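Local coordinates for cytosol aminopeptidase (Coxiella burnetii, PDB 3IJ3), which probably cleaves amino acids from the N-terminus of peptides as a manganese-dependent M17 family aminopeptidase, here with lithium modelled at the metal site, at residues V248-S256 with M267-A277; I219-P230 with I300-G308. One frame throughout, in Å; residues are numbered along the deposited sequence. Where two conformers were deposited one is given.

Interaction 1. Residues V248-S256 with M267-A277; sequences VGKGVCFDS and MLLMKKDMGGA. With LI (lithium ion), chain C; SO4 (sulfate ion), chain D.
Lys250 and Asp273 meet beside the lithium ion, and the lysine can be followed there. Its CB leaves the chain, at a break in the strand, to one side of 267-277; CG, anti to the backbone N (chi1 174°), already runs past the Asp273 backbone, 3.9 Å from Asp273 O. CD keeps alongside that oxygen while nearing the sulfate, and CE comes down on Asp273 OD2. At the tip, Lys250 NZ reaches the carboxylate in a salt bridge whose two hydrogen bonds are weak, 3.0 Å to Asp273 OD1, and it also donates to sulfate O3 and to Thr359 O. The carboxylate also binds metal: Asp273 OD2 sits 1.9 Å from the lithium and Asp255 OD2 2.3 Å from it, with the two carboxylate planes only 12° apart. Thr359 OG1 bonds Asp273 OD1, and Asn305 ND2 bonds Asp255 OD1, so each aspartate has a second-shell partner on its other oxygen.

Away from the metal, the backbones close up. Ala277 N donates to Lys250 O at 3.1 Å, from well above the carbonyl plane, and water 1 joins that same oxygen to Gly276 N. Farther along, the Phe254 ring crosses Met267 at about a right angle; Met267 SD lies at the ring edge, 5.0 Å from its centroid, a Met-aromatic contact, while Met270 CB packs against Phe254 CE1. With Glu334 and water 2 completing the lithium's ligands, this cluster, gathered between the strands and the loop before helix 275-289, corresponds to part of the two-metal centre of M17 aminopeptidases, lithium probably standing in for a divalent ion.

Interaction 2. Residues I219-P230 with I300-G308; sequences IYAVGRAGSRPP and IPAVENAIG
Val303 is the apolar centre of this contact, wedged between helix 217-223 and Pro230. Its CG1, anti to the carbonyl carbon (chi1 -51°), touches Ile219 CG2 at 3.6 Å and Pro230 CB at 3.7 Å, while Val303 CG2 turns to Val222 CG1. Ile219 CD1 extends the patch across Pro301 CB. Gly223 lies against the strand, its CA making a CA-H...O contact of 3.4 Å with Glu304 O. In the fold, helix 217-223 lies over strand 295-305 of the catalytic domain's mixed sheet, where the axes of 219-223 and 300-305 approach to 7.5 Å at 31°, and Val222 and Pro301 also pack against helix 335-347.

Around residues 223-228 the fit is looser: bridging waters take over, although Gly226 CA still packs on Ala306 CB. Water 3 donates to Val222 O and Glu304 O and accepts from Ala306 N; water 4 links Gly223 O, Arg228 O and Glu304 N. In one Glu304 conformer, Arg228 NH2 makes a weak, tentative salt bridge of 3.3 Å to Glu304 OE1, which lies near the guanidinium plane at its edge, the carboxylate turned 75° to it. Arg228 NH1 bonds Ala181 O, and Glu304 OE2 pairs, equally tentatively, with Arg313 of a second subunit.

Strand 295-305 is the common element: it pairs with strands 244-252 and 254-255 of interaction 1, and its residues 300-305 carry interaction 2. Cys253 N lies 2.8 Å from Val303 O, a probable hydrogen bond. Both contacts are buried, their centres about 12 Å apart, but interaction 1 is nearer the centre of the chain, about 13 Å against 23 Å. Charge and metal dominate interaction 1, whereas interaction 2 combines an apolar patch with bridging waters and a weak salt bridge near the second subunit, which both contacts touch. Asn305 O probably accepts a hydrogen bond from Ser256 OG, a further tie between them. Along the chain, interaction 1 is nested within the loop that interaction 2 closes.

Interaction 1. Residues V248-S256 with M267-A277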
ATOM      1  N   VAL A 248      12.264 -35.984   2.061  1.00 16.13           N
ATOM      2  CA  VAL A 248      11.204 -35.247   2.697  1.00 15.76           C
ATOM      3  C   VAL A 248      10.712 -34.160   1.746  1.00 15.89           C
ATOM      4  O   VAL A 248      11.500 -33.438   1.139  1.00 16.40           O
ATOM      5  CB  VAL A 248      11.698 -34.645   3.997  1.00 16.93           C
ATOM      6  CG1 VAL A 248      10.555 -33.833   4.693  1.00 19.24           C
ATOM      7  CG2 VAL A 248      12.257 -35.727   4.941  1.00 17.70           C
ATOM      8  N   GLY A 249       9.396 -34.047   1.578  1.00 15.61           N
ATOM      9  CA  GLY A 249       8.853 -33.029   0.697  1.00 15.58           C
ATOM     10  C   GLY A 249       7.660 -32.256   1.253  1.00 16.11           C
ATOM     11  O   GLY A 249       6.733 -32.838   1.792  1.00 15.85           O
ATOM     12  N   LYS A 250       7.703 -30.937   1.104  1.00 14.68           N
ATOM     13  CA  LYS A 250       6.641 -30.052   1.573  1.00 16.03           C
ATOM     14  C   LYS A 250       5.393 -30.197   0.707  1.00 16.16           C
ATOM     15  O   LYS A 250       5.398 -29.823  -0.468  1.00 15.44           O
ATOM     16  CB  LYS A 250       7.143 -28.610   1.571  1.00 16.42           C
ATOM     17  CG  LYS A 250       6.076 -27.534   1.901  1.00 15.91           C
ATOM     18  CD  LYS A 250       6.656 -26.142   1.695  1.00 18.23           C
ATOM     19  CE  LYS A 250       5.569 -25.072   1.595  1.00 19.30           C
ATOM     20  NZ  LYS A 250       6.169 -23.724   1.249  1.00 20.19           N
ATOM     21  N   GLY A 251       4.316 -30.713   1.307  1.00 15.86           N
ATOM     22  CA  GLY A 251       3.061 -30.941   0.618  1.00 14.93           C
ATOM     23  C   GLY A 251       1.965 -29.964   0.989  1.00 15.26           C
ATOM     24  O   GLY A 251       0.875 -30.380   1.368  1.00 15.97           O
ATOM     25  N   VAL A 252       2.224 -28.663   0.856  1.00 14.99           N
ATOM     26  CA  VAL A 252       1.172 -27.659   1.162  1.00 13.55           C
ATOM     27  C   VAL A 252       0.352 -27.537  -0.123  1.00 15.24           C
ATOM     28  O   VAL A 252       0.720 -26.823  -1.064  1.00 15.69           O
ATOM     29  CB  VAL A 252       1.772 -26.337   1.633  1.00 14.82           C
ATOM     30  CG1 VAL A 252       0.698 -25.278   1.860  1.00 14.96           C
ATOM     31  CG2 VAL A 252       2.537 -26.569   2.932  1.00 15.31           C
ATOM     32  N   CYS A 253      -0.761 -28.263  -0.158  1.00 15.80           N
ATOM     33  CA  CYS A 253      -1.611 -28.364  -1.355  1.00 15.70           C
ATOM     34  C   CYS A 253      -2.175 -27.039  -1.836  1.00 16.04           C
ATOM     35  O   CYS A 253      -2.373 -26.838  -3.049  1.00 15.99           O
ATOM     36  CB  CYS A 253      -2.669 -29.432  -1.147  1.00 15.82           C
ATOM     37  SG  CYS A 253      -1.869 -31.098  -1.003  1.00 20.11           S
ATOM     38  N   PHE A 254      -2.444 -26.151  -0.887  1.00 16.42           N
ATOM     39  CA  PHE A 254      -2.797 -24.771  -1.197  1.00 16.38           C
ATOM     40  C   PHE A 254      -2.369 -23.916  -0.019  1.00 15.91           C
ATOM     41  O   PHE A 254      -2.524 -24.309   1.140  1.00 15.98           O
ATOM     42  CB  PHE A 254      -4.275 -24.528  -1.507  1.00 16.42           C
ATOM     43  CG  PHE A 254      -4.515 -23.164  -2.040  1.00 17.12           C
ATOM     44  CD1 PHE A 254      -4.138 -22.855  -3.348  1.00 17.18           C
ATOM     45  CD2 PHE A 254      -5.046 -22.153  -1.241  1.00 19.58           C
ATOM     46  CE1 PHE A 254      -4.291 -21.572  -3.854  1.00 17.54           C
ATOM     47  CE2 PHE A 254      -5.213 -20.871  -1.755  1.00 18.55           C
ATOM     48  CZ  PHE A 254      -4.820 -20.576  -3.046  1.00 19.03           C
ATOM     49  N   ASP A 255      -1.753 -22.778  -0.330  1.00 16.40           N
ATOM     50  CA  ASP A 255      -1.322 -21.852   0.694  1.00 17.27           C
ATOM     51  C   ASP A 255      -2.004 -20.483   0.534  1.00 17.11           C
ATOM     52  O   ASP A 255      -1.689 -19.716  -0.372  1.00 17.21           O
ATOM     53  CB  ASP A 255       0.197 -21.719   0.661  1.00 16.97           C
ATOM     54  CG  ASP A 255       0.759 -20.942   1.853  1.00 18.13           C
ATOM     55  OD1 ASP A 255      -0.002 -20.614   2.786  1.00 17.08           O
ATOM     56  OD2 ASP A 255       1.984 -20.666   1.800  1.00 17.65           O
ATOM     57  N   SER A 256      -2.975 -20.193   1.398  1.00 17.89           N
ATOM     58  CA  SER A 256      -3.622 -18.896   1.405  1.00 16.04           C
ATOM     59  C   SER A 256      -2.794 -17.892   2.194  1.00 15.57           C
ATOM     60  O   SER A 256      -3.065 -16.685   2.157  1.00 16.15           O
ATOM     61  CB  SER A 256      -4.972 -18.989   2.097  1.00 16.16           C
ATOM     62  OG  SER A 256      -4.794 -19.328   3.483  1.00 15.62           O
ATOM     63  N   MET A 267      -1.018 -15.201  -4.042  1.00 20.81           N
ATOM     64  CA  MET A 267      -1.761 -16.437  -3.868  1.00 19.33           C
ATOM     65  C   MET A 267      -2.067 -17.159  -5.198  1.00 18.21           C
ATOM     66  O   MET A 267      -2.379 -18.348  -5.230  1.00 17.09           O
ATOM     67  CB  MET A 267      -3.071 -16.097  -3.131  1.00 21.06           C
ATOM     68  CG  MET A 267      -3.596 -17.212  -2.267  1.00 20.82           C
ATOM     69  SD  MET A 267      -5.271 -16.937  -1.628  1.00 18.83           S
ATOM     70  CE  MET A 267      -5.134 -15.526  -0.512  1.00 17.29           C
ATOM     71  N   LEU A 268      -1.926 -16.445  -6.305  1.00 17.29           N
ATOM     72  CA  LEU A 268      -2.337 -16.974  -7.591  1.00 18.08           C
ATOM     73  C   LEU A 268      -1.742 -18.316  -7.977  1.00 17.80           C
ATOM     74  O   LEU A 268      -2.430 -19.145  -8.575  1.00 19.68           O
ATOM     75  CB  LEU A 268      -2.047 -15.935  -8.681  1.00 18.65           C
ATOM     76  CG  LEU A 268      -2.542 -16.242 -10.072  1.00 21.82           C
ATOM     77  CD1 LEU A 268      -4.035 -16.474 -10.084  1.00 24.59           C
ATOM     78  CD2 LEU A 268      -2.138 -15.099 -11.012  1.00 25.13           C
ATOM     79  N   LEU A 269      -0.457 -18.529  -7.699  1.00 16.00           N
ATOM     80  CA  LEU A 269       0.199 -19.800  -8.092  1.00 17.19           C
ATOM     81  C   LEU A 269       0.282 -20.815  -6.966  1.00 16.10           C
ATOM     82  O   LEU A 269       0.920 -21.855  -7.129  1.00 17.46           O
ATOM     83  CB  LEU A 269       1.636 -19.523  -8.558  1.00 17.64           C
ATOM     84  CG  LEU A 269       1.804 -18.585  -9.755  1.00 19.71           C
ATOM     85  CD1 LEU A 269       3.257 -18.556 -10.168  1.00 21.18           C
ATOM     86  CD2 LEU A 269       0.935 -19.008 -10.931  1.00 20.90           C
ATOM     87  N   MET A 270      -0.427 -20.574  -5.860  1.00 15.80           N
ATOM     88  CA  MET A 270      -0.240 -21.386  -4.668  1.00 15.10           C
ATOM     89  C   MET A 270      -0.671 -22.853  -4.698  1.00 14.78           C
ATOM     90  O   MET A 270      -0.408 -23.582  -3.752  1.00 17.35           O
ATOM     91  CB  MET A 270      -0.692 -20.653  -3.435  1.00 17.31           C
ATOM     92  CG  MET A 270       0.195 -19.487  -3.084  1.00 18.52           C
ATOM     93  SD  MET A 270       1.946 -19.926  -2.751  1.00 20.64           S
ATOM     94  CE  MET A 270       2.709 -19.554  -4.344  1.00 24.47           C
ATOM     95  N   LYS A 271      -1.317 -23.276  -5.774  1.00 15.13           N
ATOM     96  CA  LYS A 271      -1.545 -24.716  -5.983  1.00 15.35           C
ATOM     97  C   LYS A 271      -0.155 -25.388  -6.075  1.00 14.60           C
ATOM     98  O   LYS A 271      -0.029 -26.597  -5.890  1.00 15.17           O
ATOM     99  CB  LYS A 271      -2.350 -24.986  -7.262  1.00 15.43           C
ATOM    100  CG  LYS A 271      -1.637 -24.666  -8.572  1.00 14.97           C
ATOM    101  CD  LYS A 271      -2.553 -24.907  -9.765  1.00 15.28           C
ATOM    102  CE  LYS A 271      -1.822 -24.662 -11.063  1.00 14.54           C
ATOM    103  NZ  LYS A 271      -2.598 -24.948 -12.325  1.00 14.02           N
ATOM    104  N   LYS A 272       0.906 -24.611  -6.358  1.00 15.61           N
ATOM    105  CA  LYS A 272       2.251 -25.198  -6.501  1.00 15.65           C
ATOM    106  C   LYS A 272       2.998 -25.348  -5.215  1.00 16.42           C
ATOM    107  O   LYS A 272       4.139 -25.841  -5.235  1.00 14.53           O
ATOM    108  CB  LYS A 272       3.140 -24.384  -7.474  1.00 16.67           C
ATOM    109  CG  LYS A 272       3.813 -23.131  -6.882  1.00 16.63           C
ATOM    110  CD  LYS A 272       4.647 -22.433  -7.938  1.00 17.04           C
ATOM    111  CE  LYS A 272       5.274 -21.131  -7.445  1.00 18.87           C
ATOM    112  NZ  LYS A 272       6.269 -21.393  -6.359  1.00 17.47           N
ATOM    113  N   ASP A 273       2.401 -24.971  -4.087  1.00 15.89           N
ATOM    114  CA  ASP A 273       3.145 -25.056  -2.822  1.00 15.53           C
ATOM    115  C   ASP A 273       3.349 -26.493  -2.289  1.00 15.56           C
ATOM    116  O   ASP A 273       3.892 -26.705  -1.187  1.00 15.39           O
ATOM    117  CB  ASP A 273       2.582 -24.110  -1.768  1.00 16.23           C
ATOM    118  CG  ASP A 273       3.682 -23.485  -0.910  1.00 19.51           C
ATOM    119  OD1 ASP A 273       4.812 -23.286  -1.427  1.00 18.77           O
ATOM    120  OD2 ASP A 273       3.429 -23.198   0.263  1.00 20.62           O
ATOM    121  N   MET A 274       2.904 -27.461  -3.073  1.00 16.26           N
ATOM    122  CA  MET A 274       3.172 -28.878  -2.821  1.00 16.01           C
ATOM    123  C   MET A 274       4.243 -29.399  -3.798  1.00 15.28           C
ATOM    124  O   MET A 274       4.464 -30.610  -3.917  1.00 14.19           O
ATOM    125  CB  MET A 274       1.908 -29.750  -2.895  1.00 15.70           C
ATOM    126  CG  MET A 274       0.960 -29.509  -4.006  1.00 15.86           C
ATOM    127  SD  MET A 274       1.635 -29.555  -5.672  1.00 15.97           S
ATOM    128  CE  MET A 274       1.966 -31.315  -5.814  1.00 15.91           C
ATOM    129  N   GLY A 275       4.937 -28.484  -4.472  1.00 15.00           N
ATOM    130  CA  GLY A 275       5.989 -28.851  -5.430  1.00 15.16           C
ATOM    131  C   GLY A 275       7.119 -29.640  -4.801  1.00 13.82           C
ATOM    132  O   GLY A 275       7.671 -30.528  -5.419  1.00 13.45           O
ATOM    133  N   GLY A 276       7.419 -29.380  -3.539  1.00 13.48           N
ATOM    134  CA  GLY A 276       8.481 -30.119  -2.869  1.00 14.96           C
ATOM    135  C   GLY A 276       8.095 -31.577  -2.702  1.00 14.08           C
ATOM    136  O   GLY A 276       8.923 -32.484  -2.872  1.00 14.23           O
ATOM    137  N   ALA A 277       6.820 -31.814  -2.375  1.00 13.99           N
ATOM    138  CA  ALA A 277       6.299 -33.169  -2.237  1.00 14.75           C
ATOM    139  C   ALA A 277       6.382 -33.866  -3.590  1.00 15.00           C
ATOM    140  O   ALA A 277       6.777 -35.047  -3.684  1.00 14.77           O
ATOM    141  CB  ALA A 277       4.838 -33.146  -1.744  1.00 14.40           C
TER
HETATM  142 LI    LI C 460       3.708 -22.145   1.818  1.00 14.02          LI
HETATM  143  S   SO4 D 461       7.834 -21.783   4.216  1.00 21.61           S
HETATM  144  O1  SO4 D 461       6.385 -21.633   4.143  1.00 20.88           O
HETATM  145  O2  SO4 D 461       8.142 -22.077   5.623  1.00 23.18           O
HETATM  146  O3  SO4 D 461       8.188 -22.852   3.300  1.00 23.14           O
HETATM  147  O4  SO4 D 461       8.504 -20.526   3.822  1.00 18.99           O
HETATM  148  O   HOH W   1       6.708 -27.560  -1.584  1.00 17.88           O
HETATM  149  O   HOH W   2       4.814 -20.649   2.282  1.00 18.32           O

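Interaction 2. Residues I219-P230 with I300-G308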
ATOM      1  N   ILE A 219       2.335 -30.517  12.152  1.00 16.55           N
ATOM      2  CA  ILE A 219       1.633 -30.748  10.868  1.00 14.98           C
ATOM      3  C   ILE A 219       0.142 -30.470  11.088  1.00 15.87           C
ATOM      4  O   ILE A 219      -0.525 -29.774  10.297  1.00 16.02           O
ATOM      5  CB  ILE A 219       1.833 -32.188  10.350  1.00 16.11           C
ATOM      6  CG1 ILE A 219       3.325 -32.505  10.191  1.00 15.61           C
ATOM      7  CG2 ILE A 219       1.094 -32.396   9.006  1.00 16.23           C
ATOM      8  CD1 ILE A 219       3.609 -33.971   9.719  1.00 15.40           C
ATOM      9  N   TYR A 220      -0.389 -30.970  12.201  1.00 16.44           N
ATOM     10  CA  TYR A 220      -1.784 -30.776  12.516  1.00 16.58           C
ATOM     11  C   TYR A 220      -2.152 -29.297  12.703  1.00 17.63           C
ATOM     12  O   TYR A 220      -3.159 -28.840  12.167  1.00 16.76           O
ATOM     13  CB  TYR A 220      -2.182 -31.570  13.751  1.00 17.17           C
ATOM     14  CG  TYR A 220      -3.601 -31.315  14.150  1.00 18.12           C
ATOM     15  CD1 TYR A 220      -4.635 -31.901  13.448  1.00 22.89           C
ATOM     16  CD2 TYR A 220      -3.917 -30.456  15.207  1.00 18.54           C
ATOM     17  CE1 TYR A 220      -5.978 -31.645  13.787  1.00 22.56           C
ATOM     18  CE2 TYR A 220      -5.240 -30.201  15.545  1.00 22.46           C
ATOM     19  CZ  TYR A 220      -6.256 -30.804  14.835  1.00 23.10           C
ATOM     20  OH  TYR A 220      -7.565 -30.536  15.151  1.00 28.97           O
ATOM     21  N   ALA A 221      -1.344 -28.555  13.447  1.00 17.48           N
ATOM     22  CA  ALA A 221      -1.656 -27.131  13.722  1.00 17.41           C
ATOM     23  C   ALA A 221      -1.785 -26.320  12.430  1.00 16.76           C
ATOM     24  O   ALA A 221      -2.733 -25.543  12.261  1.00 18.02           O
ATOM     25  CB  ALA A 221      -0.596 -26.509  14.668  1.00 18.55           C
ATOM     26  N   VAL A 222      -0.865 -26.536  11.503  1.00 16.71           N
ATOM     27  CA  VAL A 222      -0.893 -25.807  10.229  1.00 15.90           C
ATOM     28  C   VAL A 222      -2.107 -26.163   9.396  1.00 15.93           C
ATOM     29  O   VAL A 222      -2.776 -25.289   8.888  1.00 16.70           O
ATOM     30  CB  VAL A 222       0.408 -26.019   9.420  1.00 14.81           C
ATOM     31  CG1 VAL A 222       0.306 -25.489   8.003  1.00 15.45           C
ATOM     32  CG2 VAL A 222       1.586 -25.372  10.134  1.00 17.48           C
ATOM     33  N   GLY A 223      -2.409 -27.447   9.280  1.00 15.97           N
ATOM     34  CA  GLY A 223      -3.499 -27.869   8.432  1.00 16.80           C
ATOM     35  C   GLY A 223      -4.879 -27.993   9.003  1.00 16.00           C
ATOM     36  O   GLY A 223      -5.812 -28.249   8.245  1.00 17.61           O
ATOM     37  N   ARG A 224      -5.065 -27.696  10.286  1.00 15.50           N
ATOM     38  CA  ARG A 224      -6.351 -27.975  10.912  1.00 16.28           C
ATOM     39  C   ARG A 224      -7.523 -27.125  10.446  1.00 16.23           C
ATOM     40  O   ARG A 224      -8.657 -27.547  10.612  1.00 16.79           O
ATOM     41  CB  ARG A 224      -6.241 -27.908  12.419  1.00 18.26           C
ATOM     42  CG  ARG A 224      -6.101 -26.540  12.891  1.00 16.89           C
ATOM     43  CD  ARG A 224      -5.845 -26.473  14.410  1.00 22.90           C
ATOM     44  NE  ARG A 224      -6.098 -25.106  14.805  1.00 21.88           N
ATOM     45  CZ  ARG A 224      -5.472 -24.440  15.768  1.00 32.36           C
ATOM     46  NH1 ARG A 224      -4.472 -24.989  16.469  1.00 31.43           N
ATOM     47  NH2 ARG A 224      -5.809 -23.172  15.980  1.00 31.53           N
ATOM     48  N   ALA A 225      -7.255 -25.949   9.859  1.00 15.78           N
ATOM     49  CA  ALA A 225      -8.302 -25.057   9.397  1.00 16.26           C
ATOM     50  C   ALA A 225      -8.883 -25.442   8.058  1.00 17.42           C
ATOM     51  O   ALA A 225      -9.951 -24.977   7.714  1.00 18.56           O
ATOM     52  CB  ALA A 225      -7.777 -23.596   9.323  1.00 17.42           C
ATOM     53  N   GLY A 226      -8.210 -26.297   7.304  1.00 18.37           N
ATOM     54  CA  GLY A 226      -8.726 -26.654   5.968  1.00 18.38           C
ATOM     55  C   GLY A 226      -9.915 -27.608   6.005  1.00 18.54           C
ATOM     56  O   GLY A 226     -10.090 -28.363   6.964  1.00 17.98           O
ATOM     57  N   SER A 227     -10.762 -27.551   4.983  1.00 18.21           N
ATOM     58  CA  SER A 227     -11.910 -28.453   4.925  1.00 18.48           C
ATOM     59  C   SER A 227     -11.425 -29.868   4.610  1.00 18.16           C
ATOM     60  O   SER A 227     -12.182 -30.835   4.781  1.00 18.12           O
ATOM     61  CB  SER A 227     -12.944 -28.007   3.878  1.00 20.11           C
ATOM     62  OG  SER A 227     -12.340 -27.885   2.621  1.00 21.62           O
ATOM     63  N   ARG A 228     -10.197 -29.982   4.120  1.00 17.65           N
ATOM     64  CA  ARG A 228      -9.589 -31.275   3.814  1.00 18.92           C
ATOM     65  C   ARG A 228      -8.492 -31.484   4.850  1.00 18.67           C
ATOM     66  O   ARG A 228      -7.500 -30.754   4.855  1.00 18.41           O
ATOM     67  CB  ARG A 228      -9.071 -31.286   2.396  1.00 20.67           C
ATOM     68  CG  ARG A 228     -10.235 -31.043   1.448  1.00 25.24           C
ATOM     69  CD  ARG A 228      -9.805 -30.948   0.063  1.00 28.12           C
ATOM     70  NE  ARG A 228      -8.800 -29.903  -0.130  1.00 30.32           N
ATOM     71  CZ  ARG A 228      -8.234 -29.654  -1.306  1.00 28.06           C
ATOM     72  NH1 ARG A 228      -8.592 -30.368  -2.345  1.00 28.24           N
ATOM     73  NH2 ARG A 228      -7.305 -28.713  -1.433  1.00 30.79           N
ATOM     74  N   PRO A 229      -8.681 -32.475   5.715  1.00 17.51           N
ATOM     75  CA  PRO A 229      -7.770 -32.617   6.851  1.00 18.74           C
ATOM     76  C   PRO A 229      -6.330 -32.973   6.522  1.00 17.07           C
ATOM     77  O   PRO A 229      -6.072 -33.593   5.482  1.00 17.95           O
ATOM     78  CB  PRO A 229      -8.422 -33.695   7.720  1.00 19.56           C
ATOM     79  CG  PRO A 229      -9.517 -34.268   6.965  1.00 23.64           C
ATOM     80  CD  PRO A 229      -9.808 -33.422   5.773  1.00 19.05           C
ATOM     81  N   PRO A 230      -5.410 -32.600   7.425  1.00 16.92           N
ATOM     82  CA  PRO A 230      -3.990 -32.852   7.212  1.00 15.95           C
ATOM     83  C   PRO A 230      -3.597 -34.299   7.449  1.00 16.56           C
ATOM     84  O   PRO A 230      -4.275 -35.030   8.185  1.00 15.67           O
ATOM     85  CB  PRO A 230      -3.337 -31.947   8.246  1.00 17.89           C
ATOM     86  CG  PRO A 230      -4.293 -31.941   9.385  1.00 16.69           C
ATOM     87  CD  PRO A 230      -5.650 -31.912   8.705  1.00 15.54           C
ATOM     88  N   ILE A 300       6.100 -37.115   3.462  1.00 14.94           N
ATOM     89  CA  ILE A 300       5.425 -35.925   2.945  1.00 14.99           C
ATOM     90  C   ILE A 300       4.298 -35.449   3.879  1.00 14.91           C
ATOM     91  O   ILE A 300       3.271 -36.138   4.028  1.00 15.41           O
ATOM     92  CB  ILE A 300       4.802 -36.182   1.545  1.00 14.87           C
ATOM     93  CG1 ILE A 300       5.887 -36.452   0.507  1.00 16.83           C
ATOM     94  CG2 ILE A 300       3.898 -35.017   1.121  1.00 17.09           C
ATOM     95  CD1 ILE A 300       5.333 -37.020  -0.844  1.00 15.58           C
ATOM     96  N   PRO A 301       4.519 -34.306   4.559  1.00 15.75           N
ATOM     97  CA  PRO A 301       3.432 -33.684   5.303  1.00 15.33           C
ATOM     98  C   PRO A 301       2.501 -33.077   4.247  1.00 14.99           C
ATOM     99  O   PRO A 301       2.954 -32.275   3.397  1.00 15.94           O
ATOM    100  CB  PRO A 301       4.109 -32.618   6.151  1.00 16.40           C
ATOM    101  CG  PRO A 301       5.520 -32.572   5.746  1.00 21.51           C
ATOM    102  CD  PRO A 301       5.824 -33.652   4.806  1.00 16.36           C
ATOM    103  N   ALA A 302       1.228 -33.440   4.290  1.00 13.95           N
ATOM    104  CA  ALA A 302       0.253 -32.988   3.282  1.00 14.86           C
ATOM    105  C   ALA A 302      -0.869 -32.227   3.985  1.00 16.69           C
ATOM    106  O   ALA A 302      -1.620 -32.795   4.794  1.00 16.41           O
ATOM    107  CB  ALA A 302      -0.263 -34.181   2.472  1.00 15.89           C
ATOM    108  N   VAL A 303      -0.933 -30.931   3.715  1.00 16.18           N
ATOM    109  CA  VAL A 303      -1.906 -30.061   4.359  1.00 16.54           C
ATOM    110  C   VAL A 303      -2.347 -28.914   3.457  1.00 17.84           C
ATOM    111  O   VAL A 303      -1.780 -28.705   2.370  1.00 18.04           O
ATOM    112  CB  VAL A 303      -1.220 -29.350   5.568  1.00 16.10           C
ATOM    113  CG1 VAL A 303      -0.481 -30.317   6.521  1.00 16.28           C
ATOM    114  CG2 VAL A 303      -0.206 -28.260   5.100  1.00 16.03           C
ATOM    115  N   GLU A 304      -3.414 -28.223   3.866  0.60 17.37           N
ATOM    116  CA  GLU A 304      -3.794 -26.960   3.236  0.60 18.23           C
ATOM    117  C   GLU A 304      -3.588 -25.918   4.325  0.60 17.75           C
ATOM    118  O   GLU A 304      -3.916 -26.177   5.487  0.60 17.31           O
ATOM    119  CB  GLU A 304      -5.266 -26.904   2.748  0.60 18.32           C
ATOM    120  CG  GLU A 304      -5.639 -25.521   2.053  0.60 22.94           C
ATOM    121  CD  GLU A 304      -6.998 -25.513   1.289  0.60 24.29           C
ATOM    122  OE1 GLU A 304      -7.592 -26.607   1.140  0.60 25.44           O
ATOM    123  OE2 GLU A 304      -7.470 -24.409   0.832  0.60 19.38           O
ATOM    124  N   ASN A 305      -3.013 -24.768   3.976  1.00 16.63           N
ATOM    125  CA  ASN A 305      -2.855 -23.663   4.923  1.00 16.29           C
ATOM    126  C   ASN A 305      -4.028 -22.745   4.638  1.00 15.94           C
ATOM    127  O   ASN A 305      -3.960 -21.888   3.769  1.00 16.42           O
ATOM    128  CB  ASN A 305      -1.512 -22.953   4.744  1.00 17.54           C
ATOM    129  CG  ASN A 305      -1.206 -21.957   5.859  1.00 17.49           C
ATOM    130  OD1 ASN A 305      -1.746 -22.065   6.978  1.00 17.41           O
ATOM    131  ND2 ASN A 305      -0.317 -20.989   5.566  1.00 15.39           N
ATOM    132  N   ALA A 306      -5.101 -22.929   5.388  1.00 16.02           N
ATOM    133  CA  ALA A 306      -6.342 -22.233   5.128  1.00 15.25           C
ATOM    134  C   ALA A 306      -6.701 -21.147   6.112  1.00 16.30           C
ATOM    135  O   ALA A 306      -6.165 -21.074   7.200  1.00 17.18           O
ATOM    136  CB  ALA A 306      -7.495 -23.262   5.127  1.00 15.66           C
ATOM    137  N   ILE A 307      -7.669 -20.341   5.688  0.50 15.79           N
ATOM    138  CA  ILE A 307      -8.239 -19.282   6.509  0.50 15.75           C
ATOM    139  C   ILE A 307      -9.624 -19.715   6.881  0.50 16.11           C
ATOM    140  O   ILE A 307     -10.451 -20.067   6.024  0.50 15.58           O
ATOM    141  CB  ILE A 307      -8.311 -17.948   5.785  0.50 16.13           C
ATOM    142  CG1 ILE A 307      -6.903 -17.414   5.584  0.50 14.31           C
ATOM    143  CG2 ILE A 307      -9.132 -16.946   6.609  0.50 13.94           C
ATOM    144  CD1 ILE A 307      -6.833 -16.198   4.710  0.50 18.13           C
ATOM    145  N   GLY A 308      -9.884 -19.747   8.178  1.00 15.51           N
ATOM    146  CA  GLY A 308     -11.199 -20.122   8.631  1.00 15.83           C
ATOM    147  C   GLY A 308     -11.267 -20.094  10.151  1.00 14.98           C
ATOM    148  O   GLY A 308     -10.302 -19.727  10.798  1.00 15.14           O
TER
HETATM  149  O   HOH W   3      -5.212 -24.898   7.576  1.00 15.71           O
HETATM  150  O   HOH W   4      -5.133 -29.614   5.859  1.00 16.15           O
HETATM  151  O   HOH W   5     -10.554 -26.446   1.637  1.00 42.43           O